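Long-range contacts in putative aldehyde dehydrogenase AldY (Bacillus subtilis, PDB 4DNG), which probably oxidises aldehydes to carboxylates with NAD+ as a member of the aldehyde dehydrogenase family, and may help protect the cell against ethanol-related stress: residues N258-L263 / S410-T415; I290-V295 / T388-G393; S394-I399 / E422-Q427. All coordinates share one frame; numbering follows the deposited sequence.

Contact 1. Residues N258-L263 / S410-T415; sequences NPFAVL and SSAVFT
Phe-260 and Phe-414 meet most tightly: CZ of Phe-260 lies 3.4 Å from CE1 of Phe-414, with ring planes 34° apart. In Phe-260, chi1 -165° sets CG anti to the backbone N, and the ring ends nearer 410-415, with CD1 3.9 Å from Ala-412 CB. Helix 268-281 covers both rings. By contrast, contact between the two strands is looser at Val-262, whose CG2 comes only to 4.5 Å from Phe-414 CB; that valine also packs on Ala-271. The backbones run parallel (8° between axes), held by four N-H...O bonds alternating between the strands, the shortest from Ala-261 N to Ala-412 O at 2.7 Å. This parallel ladder between layers of helices belongs to the open alpha/beta sheet of the catalytic domain, as in other aldehyde dehydrogenases. At its start no bond joins Asn-258 OD1 to Ser-410 O, two acceptors 3.2 Å apart. On the face of Ala-261 and Val-413, Leu-263 CG packs on Val-413 CG2 at 3.8 Å and its CD1 on Thr-415 CB at 3.9 Å. An alanine in place of Leu-263 would probably open a gap between Val-413 and helix 395-403, leaving Ala-398 and Ile-399 without the leucine methyls they touch.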
loop_
_atom_site.group_PDB
_atom_site.type_symbol
_atom_site.label_atom_id
_atom_site.label_comp_id
_atom_site.label_asym_id
_atom_site.label_seq_id
_atom_site.Cartn_x
_atom_site.Cartn_y
_atom_site.Cartn_z
ATOM N N ASN A 258 4.034 9.364 20.264
ATOM C CA ASN A 258 3.281 10.601 20.004
ATOM C C ASN A 258 3.684 11.806 20.852
ATOM O O ASN A 258 3.610 11.770 22.090
ATOM C CB ASN A 258 1.782 10.360 20.118
ATOM C CG ASN A 258 1.318 9.226 19.237
ATOM O OD1 ASN A 258 1.959 8.908 18.238
ATOM N ND2 ASN A 258 0.207 8.608 19.600
ATOM N N PRO A 259 4.118 12.880 20.181
ATOM C CA PRO A 259 4.544 14.056 20.915
ATOM C C PRO A 259 3.353 14.943 21.269
ATOM O O PRO A 259 2.398 15.066 20.501
ATOM C CB PRO A 259 5.464 14.760 19.925
ATOM C CG PRO A 259 4.890 14.411 18.575
ATOM C CD PRO A 259 4.221 13.066 18.716
ATOM N N PHE A 260 3.444 15.546 22.441
ATOM C CA PHE A 260 2.517 16.535 22.922
ATOM C C PHE A 260 3.389 17.774 23.033
ATOM O O PHE A 260 4.306 17.820 23.859
ATOM C CB PHE A 260 2.052 16.088 24.310
ATOM C CG PHE A 260 0.836 16.793 24.831
ATOM C CD1 PHE A 260 -0.442 16.375 24.462
ATOM C CD2 PHE A 260 0.962 17.826 25.749
ATOM C CE1 PHE A 260 -1.573 17.009 24.956
ATOM C CE2 PHE A 260 -0.168 18.459 26.260
ATOM C CZ PHE A 260 -1.435 18.049 25.863
ATOM N N ALA A 261 3.157 18.754 22.164
ATOM C CA ALA A 261 3.919 20.006 22.238
ATOM C C ALA A 261 3.084 21.132 22.818
ATOM O O ALA A 261 1.954 21.349 22.395
ATOM C CB ALA A 261 4.498 20.404 20.883
ATOM N N VAL A 262 3.672 21.847 23.776
ATOM C CA VAL A 262 3.016 22.918 24.521
ATOM C C VAL A 262 3.826 24.199 24.336
ATOM O O VAL A 262 4.864 24.407 24.983
ATOM C CB VAL A 262 2.900 22.554 26.023
ATOM C CG1 VAL A 262 2.418 23.746 26.851
ATOM C CG2 VAL A 262 1.991 21.354 26.216
ATOM N N LEU A 263 3.341 25.053 23.442
ATOM C CA LEU A 263 4.113 26.192 22.972
ATOM C C LEU A 263 3.995 27.379 23.922
ATOM O O LEU A 263 3.137 27.387 24.809
ATOM C CB LEU A 263 3.682 26.576 21.549
ATOM C CG LEU A 263 3.577 25.517 20.439
ATOM C CD1 LEU A 263 3.510 26.209 19.082
ATOM C CD2 LEU A 263 4.721 24.514 20.463
ATOM N N SER A 410 0.433 10.223 15.249
ATOM C CA SER A 410 -0.381 11.352 15.686
ATOM C C SER A 410 0.448 12.311 16.538
ATOM O O SER A 410 1.407 11.905 17.209
ATOM C CB SER A 410 -1.598 10.868 16.474
ATOM O OG SER A 410 -2.743 11.640 16.166
ATOM N N SER A 411 0.080 13.587 16.494
ATOM C CA SER A 411 0.715 14.604 17.323
ATOM C C SER A 411 -0.314 15.610 17.843
ATOM O O SER A 411 -1.418 15.743 17.284
ATOM C CB SER A 411 1.791 15.314 16.519
ATOM O OG SER A 411 1.225 15.834 15.333
ATOM N N ALA A 412 0.061 16.317 18.908
ATOM C CA ALA A 412 -0.787 17.371 19.479
ATOM C C ALA A 412 0.023 18.631 19.773
ATOM O O ALA A 412 1.118 18.570 20.347
ATOM C CB ALA A 412 -1.507 16.873 20.735
ATOM N N VAL A 413 -0.512 19.770 19.358
ATOM C CA VAL A 413 0.148 21.061 19.588
ATOM C C VAL A 413 -0.798 22.020 20.309
ATOM O O VAL A 413 -1.999 22.091 19.999
ATOM C CB VAL A 413 0.767 21.666 18.291
ATOM C CG1 VAL A 413 -0.252 21.726 17.164
ATOM C CG2 VAL A 413 1.365 23.049 18.543
ATOM N N PHE A 414 -0.247 22.715 21.304
ATOM C CA PHE A 414 -1.018 23.662 22.118
ATOM C C PHE A 414 -0.457 25.060 22.013
ATOM O O PHE A 414 0.668 25.344 22.428
ATOM C CB PHE A 414 -1.147 23.200 23.578
ATOM C CG PHE A 414 -2.237 22.183 23.787
ATOM C CD1 PHE A 414 -2.080 20.871 23.340
ATOM C CD2 PHE A 414 -3.431 22.538 24.406
ATOM C CE1 PHE A 414 -3.087 19.928 23.513
ATOM C CE2 PHE A 414 -4.442 21.600 24.589
ATOM C CZ PHE A 414 -4.270 20.295 24.139
ATOM N N THR A 415 -1.260 25.923 21.422
ATOM C CA THR A 415 -0.879 27.290 21.195
ATOM C C THR A 415 -2.128 28.138 21.208
ATOM O O THR A 415 -3.213 27.675 20.842
ATOM C CB THR A 415 -0.128 27.480 19.854
ATOM O OG1 THR A 415 -0.087 28.883 19.518
ATOM C CG2 THR A 415 -0.817 26.722 18.732
#

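Contact 2. Residues I290-V295 / T388-G393; sequences INRIIV and TIIKAG
Ile-293 and Ile-389 lie side by side and point the same way, their CD1 methyls 4.0 Å apart. Ile-389 also uses its other branch: CG2 meets CG2 of Val-295 at 4.1 Å, again with the two side chains running alongside each other. One isoleucine therefore touches two residues of 290-295, the ethyl arm serving Ile-293 and the methyl arm Val-295. Phe-303 and Tyr-300 of helix 297-313 pack on this face.

The pairing is different on the face of Arg-292, Ile-294 and Ile-390. Ile-390 slants over the root of Arg-292, its CD1 3.8 Å from Arg-292 CB. The arginine CG sits between the backbone N and the carbonyl carbon (chi1 72°); the end of the side chain leads away from 388-393, and CB, CG and CD meet Ile-390 CD1, while of the guanidinium NH2 bonds to Met-401 O and NE to Asn-257 OD1. Further along, Ile-294 CG2 reaches Ala-392 CB at 4.1 Å, under helix 395-403.

With helices on both faces, the pair belongs to the alpha/beta/alpha sandwich of the domain. Its strands are parallel, with axes 31° apart. The bond from Ile-293 N to Thr-388 O is 2.7 Å and that from Ile-390 N to Ile-293 O matches it. At the far end Ala-392 N reaches Val-295 O at 3.2 Å, with the donor 47° above the carbonyl plane.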
loop_
_atom_site.group_PDB
_atom_site.type_symbol
_atom_site.label_atom_id
_atom_site.label_comp_id
_atom_site.label_asym_id
_atom_site.label_seq_id
_atom_site.Cartn_x
_atom_site.Cartn_y
_atom_site.Cartn_z
ATOM N N ILE A 290 0.345 9.429 24.548
ATOM C CA ILE A 290 1.290 10.491 24.815
ATOM C C ILE A 290 2.480 9.913 25.552
ATOM O O ILE A 290 2.369 9.487 26.707
ATOM C CB ILE A 290 0.635 11.620 25.614
ATOM C CG1 ILE A 290 -0.580 12.143 24.844
ATOM C CG2 ILE A 290 1.642 12.734 25.867
ATOM C CD1 ILE A 290 -1.696 12.668 25.717
ATOM N N ASN A 291 3.614 9.879 24.860
ATOM C CA ASN A 291 4.819 9.245 25.387
ATOM C C ASN A 291 5.693 10.266 26.077
ATOM O O ASN A 291 6.093 10.100 27.234
ATOM C CB ASN A 291 5.599 8.553 24.262
ATOM C CG ASN A 291 4.869 7.343 23.701
ATOM O OD1 ASN A 291 5.180 6.202 24.048
ATOM N ND2 ASN A 291 3.884 7.586 22.842
ATOM N N ARG A 292 5.966 11.333 25.341
ATOM C CA ARG A 292 6.753 12.425 25.836
ATOM C C ARG A 292 6.031 13.754 25.593
ATOM O O ARG A 292 5.295 13.928 24.606
ATOM C CB ARG A 292 8.148 12.403 25.201
ATOM C CG ARG A 292 8.191 12.807 23.745
ATOM C CD ARG A 292 9.388 12.207 23.010
ATOM N NE ARG A 292 9.025 11.942 21.616
ATOM C CZ ARG A 292 9.097 12.828 20.627
ATOM N NH1 ARG A 292 8.709 12.483 19.411
ATOM N NH2 ARG A 292 9.561 14.050 20.841
ATOM N N ILE A 293 6.253 14.676 26.525
ATOM C CA ILE A 293 5.553 15.936 26.569
ATOM C C ILE A 293 6.628 17.003 26.466
ATOM O O ILE A 293 7.570 17.042 27.262
ATOM C CB ILE A 293 4.728 16.091 27.870
ATOM C CG1 ILE A 293 3.622 15.031 27.938
ATOM C CG2 ILE A 293 4.117 17.481 27.964
ATOM C CD1 ILE A 293 3.061 14.792 29.329
ATOM N N ILE A 294 6.484 17.843 25.449
ATOM C CA ILE A 294 7.468 18.849 25.129
ATOM C C ILE A 294 6.849 20.195 25.462
ATOM O O ILE A 294 5.762 20.524 24.984
ATOM C CB ILE A 294 7.850 18.772 23.640
ATOM C CG1 ILE A 294 8.229 17.328 23.271
ATOM C CG2 ILE A 294 8.966 19.754 23.325
ATOM C CD1 ILE A 294 7.995 16.965 21.823
ATOM N N VAL A 295 7.535 20.954 26.309
ATOM C CA VAL A 295 7.001 22.195 26.819
ATOM C C VAL A 295 8.039 23.310 26.710
ATOM O O VAL A 295 9.155 23.182 27.238
ATOM C CB VAL A 295 6.534 22.044 28.277
ATOM C CG1 VAL A 295 5.924 23.344 28.777
ATOM C CG2 VAL A 295 5.521 20.916 28.400
ATOM N N THR A 388 7.078 11.760 30.488
ATOM C CA THR A 388 8.398 12.358 30.337
ATOM C C THR A 388 8.245 13.791 29.791
ATOM O O THR A 388 7.639 14.013 28.735
ATOM C CB THR A 388 9.308 11.501 29.423
ATOM O OG1 THR A 388 9.320 10.143 29.881
ATOM C CG2 THR A 388 10.728 12.032 29.416
ATOM N N ILE A 389 8.781 14.756 30.530
ATOM C CA ILE A 389 8.639 16.157 30.165
ATOM C C ILE A 389 9.983 16.661 29.682
ATOM O O ILE A 389 11.015 16.470 30.346
ATOM C CB ILE A 389 8.167 17.036 31.339
ATOM C CG1 ILE A 389 7.165 16.285 32.256
ATOM C CG2 ILE A 389 7.656 18.378 30.825
ATOM C CD1 ILE A 389 5.693 16.391 31.895
ATOM N N ILE A 390 9.949 17.299 28.517
ATOM C CA ILE A 390 11.134 17.789 27.848
ATOM C C ILE A 390 11.076 19.307 27.664
ATOM O O ILE A 390 10.062 19.858 27.239
ATOM C CB ILE A 390 11.313 17.093 26.481
ATOM C CG1 ILE A 390 11.541 15.596 26.703
ATOM C CG2 ILE A 390 12.451 17.737 25.664
ATOM C CD1 ILE A 390 11.082 14.731 25.552
ATOM N N LYS A 391 12.189 19.959 27.989
ATOM C CA LYS A 391 12.355 21.393 27.849
ATOM C C LYS A 391 12.682 21.762 26.397
ATOM O O LYS A 391 13.542 21.140 25.776
ATOM C CB LYS A 391 13.490 21.852 28.775
ATOM C CG LYS A 391 13.648 23.357 28.952
ATOM C CD LYS A 391 12.590 23.912 29.893
ATOM C CE LYS A 391 13.098 25.063 30.743
ATOM N NZ LYS A 391 13.818 24.578 31.957
ATOM N N ALA A 392 11.988 22.773 25.873
ATOM C CA ALA A 392 12.317 23.400 24.580
ATOM C C ALA A 392 12.641 24.892 24.769
ATOM O O ALA A 392 11.936 25.605 25.500
ATOM C CB ALA A 392 11.173 23.217 23.580
ATOM N N GLY A 393 13.717 25.347 24.123
ATOM C CA GLY A 393 14.129 26.756 24.143
ATOM C C GLY A 393 13.469 27.653 23.093
ATOM O O GLY A 393 13.630 28.866 23.129
#

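Contact 3. Residues S394-I399 / E422-Q427; sequences SDQEAI and EKFALQ
The CA atoms of Ile-399 and Phe-424 are 7.0 Å apart, the shortest CA-CA distance between the segments, so side chains make the contact. Ile-399 crosses the Phe-424 side chain at about a right angle and lays CG1 over one ring face, 3.8 Å from the centroid and 30° off the normal, a CH-pi contact. At the edge of that ring, in its plane, Gln-396 OE1 lies 3.4 Å from CE1 of Phe-424. The glutamine chain is bent at chi2 (58°), and its NE2 gives a bent bond to Gln-427 OE1 (3.0 Å, 136°), which lies as close to Gln-396 OE1, an unfavourable pair of acceptors; the two amides are turned little against each other, and the stronger partner of NE2 is Asp-400 OD1. Asp-395 sets CB obliquely by the ring, CE2 of Phe-424 at 4.1 Å, while its OD2 bonds with Ser-264. Ser-394 is the N-cap, its OG accepting from Glu-397 N at 2.8 Å. Glu-422 and Ala-425 bond to Tyr-140 and Lys-472 of the second subunit. Helices 395-403 and 418-425 each link parallel strands, as successive beta-alpha-beta crossovers whose neighbouring helices pack on one side of the sheet.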
loop_
_atom_site.group_PDB
_atom_site.type_symbol
_atom_site.label_atom_id
_atom_site.label_comp_id
_atom_site.label_asym_id
_atom_site.label_seq_id
_atom_site.Cartn_x
_atom_site.Cartn_y
_atom_site.Cartn_z
ATOM N N SER A 394 12.730 27.060 22.154
ATOM C CA SER A 394 11.922 27.808 21.182
ATOM C C SER A 394 10.698 26.989 20.735
ATOM O O SER A 394 10.593 25.791 21.050
ATOM C CB SER A 394 12.765 28.178 19.963
ATOM O OG SER A 394 12.791 27.104 19.033
ATOM N N ASP A 395 9.790 27.627 19.995
ATOM C CA ASP A 395 8.619 26.919 19.455
ATOM C C ASP A 395 8.991 26.070 18.248
ATOM O O ASP A 395 8.457 24.985 18.060
ATOM C CB ASP A 395 7.478 27.880 19.116
ATOM C CG ASP A 395 6.752 28.392 20.354
ATOM O OD1 ASP A 395 6.782 27.705 21.396
ATOM O OD2 ASP A 395 6.146 29.484 20.285
ATOM N N GLN A 396 9.933 26.563 17.449
ATOM C CA GLN A 396 10.509 25.774 16.357
ATOM C C GLN A 396 11.246 24.495 16.829
ATOM O O GLN A 396 11.043 23.418 16.254
ATOM C CB GLN A 396 11.410 26.642 15.471
ATOM C CG GLN A 396 11.936 25.920 14.242
ATOM C CD GLN A 396 10.818 25.403 13.366
ATOM O OE1 GLN A 396 10.022 26.183 12.844
ATOM N NE2 GLN A 396 10.742 24.084 13.208
ATOM N N GLU A 397 12.081 24.616 17.868
ATOM C CA GLU A 397 12.735 23.443 18.489
ATOM C C GLU A 397 11.697 22.443 19.015
ATOM O O GLU A 397 11.788 21.240 18.744
ATOM C CB GLU A 397 13.701 23.865 19.605
ATOM C CG GLU A 397 14.412 22.713 20.309
ATOM C CD GLU A 397 15.466 23.181 21.306
ATOM O OE1 GLU A 397 15.117 23.893 22.269
ATOM O OE2 GLU A 397 16.650 22.826 21.133
ATOM N N ALA A 398 10.706 22.950 19.751
ATOM C CA ALA A 398 9.578 22.131 20.209
ATOM C C ALA A 398 9.021 21.248 19.093
ATOM O O ALA A 398 8.841 20.043 19.278
ATOM C CB ALA A 398 8.474 23.015 20.760
ATOM N N ILE A 399 8.736 21.870 17.948
ATOM C CA ILE A 399 8.223 21.182 16.776
ATOM C C ILE A 399 9.312 20.297 16.163
ATOM O O ILE A 399 9.023 19.167 15.753
ATOM C CB ILE A 399 7.655 22.181 15.743
ATOM C CG1 ILE A 399 6.666 23.167 16.411
ATOM C CG2 ILE A 399 7.032 21.456 14.552
ATOM C CD1 ILE A 399 5.468 22.566 17.126
ATOM N N GLU A 422 -1.682 25.710 13.111
ATOM C CA GLU A 422 -1.968 25.030 11.868
ATOM C C GLU A 422 -0.715 24.962 11.008
ATOM O O GLU A 422 -0.494 23.982 10.297
ATOM C CB GLU A 422 -3.099 25.726 11.127
ATOM C CG GLU A 422 -3.548 25.009 9.868
ATOM C CD GLU A 422 -4.621 25.767 9.127
ATOM O OE1 GLU A 422 -5.774 25.804 9.606
ATOM O OE2 GLU A 422 -4.300 26.334 8.066
ATOM N N LYS A 423 0.117 25.990 11.086
ATOM C CA LYS A 423 1.294 26.053 10.225
ATOM C C LYS A 423 2.422 25.190 10.762
ATOM O O LYS A 423 3.212 24.628 9.990
ATOM C CB LYS A 423 1.728 27.506 9.967
ATOM C CG LYS A 423 1.220 28.097 8.645
ATOM C CD LYS A 423 -0.309 28.150 8.531
ATOM C CE LYS A 423 -0.780 28.736 7.201
ATOM N NZ LYS A 423 -0.595 27.814 6.040
ATOM N N PHE A 424 2.475 25.070 12.086
ATOM C CA PHE A 424 3.417 24.162 12.728
ATOM C C PHE A 424 2.939 22.722 12.568
ATOM O O PHE A 424 3.746 21.809 12.376
ATOM C CB PHE A 424 3.583 24.492 14.218
ATOM C CG PHE A 424 4.639 25.532 14.507
ATOM C CD1 PHE A 424 5.928 25.413 13.983
ATOM C CD2 PHE A 424 4.348 26.626 15.332
ATOM C CE1 PHE A 424 6.898 26.368 14.266
ATOM C CE2 PHE A 424 5.319 27.581 15.621
ATOM C CZ PHE A 424 6.596 27.450 15.089
ATOM N N ALA A 425 1.623 22.532 12.674
ATOM C CA ALA A 425 0.985 21.241 12.431
ATOM C C ALA A 425 1.398 20.726 11.057
ATOM O O ALA A 425 1.652 19.540 10.884
ATOM C CB ALA A 425 -0.530 21.368 12.514
ATOM N N LEU A 426 1.481 21.639 10.096
ATOM C CA LEU A 426 1.908 21.315 8.745
ATOM C C LEU A 426 3.398 20.974 8.626
ATOM O O LEU A 426 3.862 20.593 7.556
ATOM C CB LEU A 426 1.549 22.464 7.799
ATOM C CG LEU A 426 0.077 22.463 7.373
ATOM C CD1 LEU A 426 -0.301 23.740 6.628
ATOM C CD2 LEU A 426 -0.264 21.228 6.549
ATOM N N GLN A 427 4.130 21.091 9.728
ATOM C CA GLN A 427 5.579 20.917 9.729
ATOM C C GLN A 427 5.999 19.636 10.405
ATOM O O GLN A 427 7.190 19.344 10.508
ATOM C CB GLN A 427 6.211 22.082 10.467
ATOM C CG GLN A 427 7.560 22.504 9.953
ATOM C CD GLN A 427 7.867 23.895 10.398
ATOM O OE1 GLN A 427 8.990 24.201 10.783
ATOM N NE2 GLN A 427 6.853 24.750 10.379
#

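Contacts 1 and 2 are neighbours in one sheet, centres about 9 Å apart, because strand 258-262 lies between 290-296 and 410-414; the link is probably hydrogen-bonded, with Phe-260 O 2.7 Å from Ile-294 N. Contact 3 is about 9 Å from contact 1 and 14 Å from contact 2, centre to centre. Its helix 395-403 comes directly after strand 386-392 of contact 2 and leads into strand 410-414 of contact 1, which precedes helix 418-425. Contact 2 is nested within the loop closed by contact 1, whereas contacts 1 and 3 alternate along the chain. Distant sequence pieces are thus woven into one domain, whose helix 418-425 also meets the second subunit.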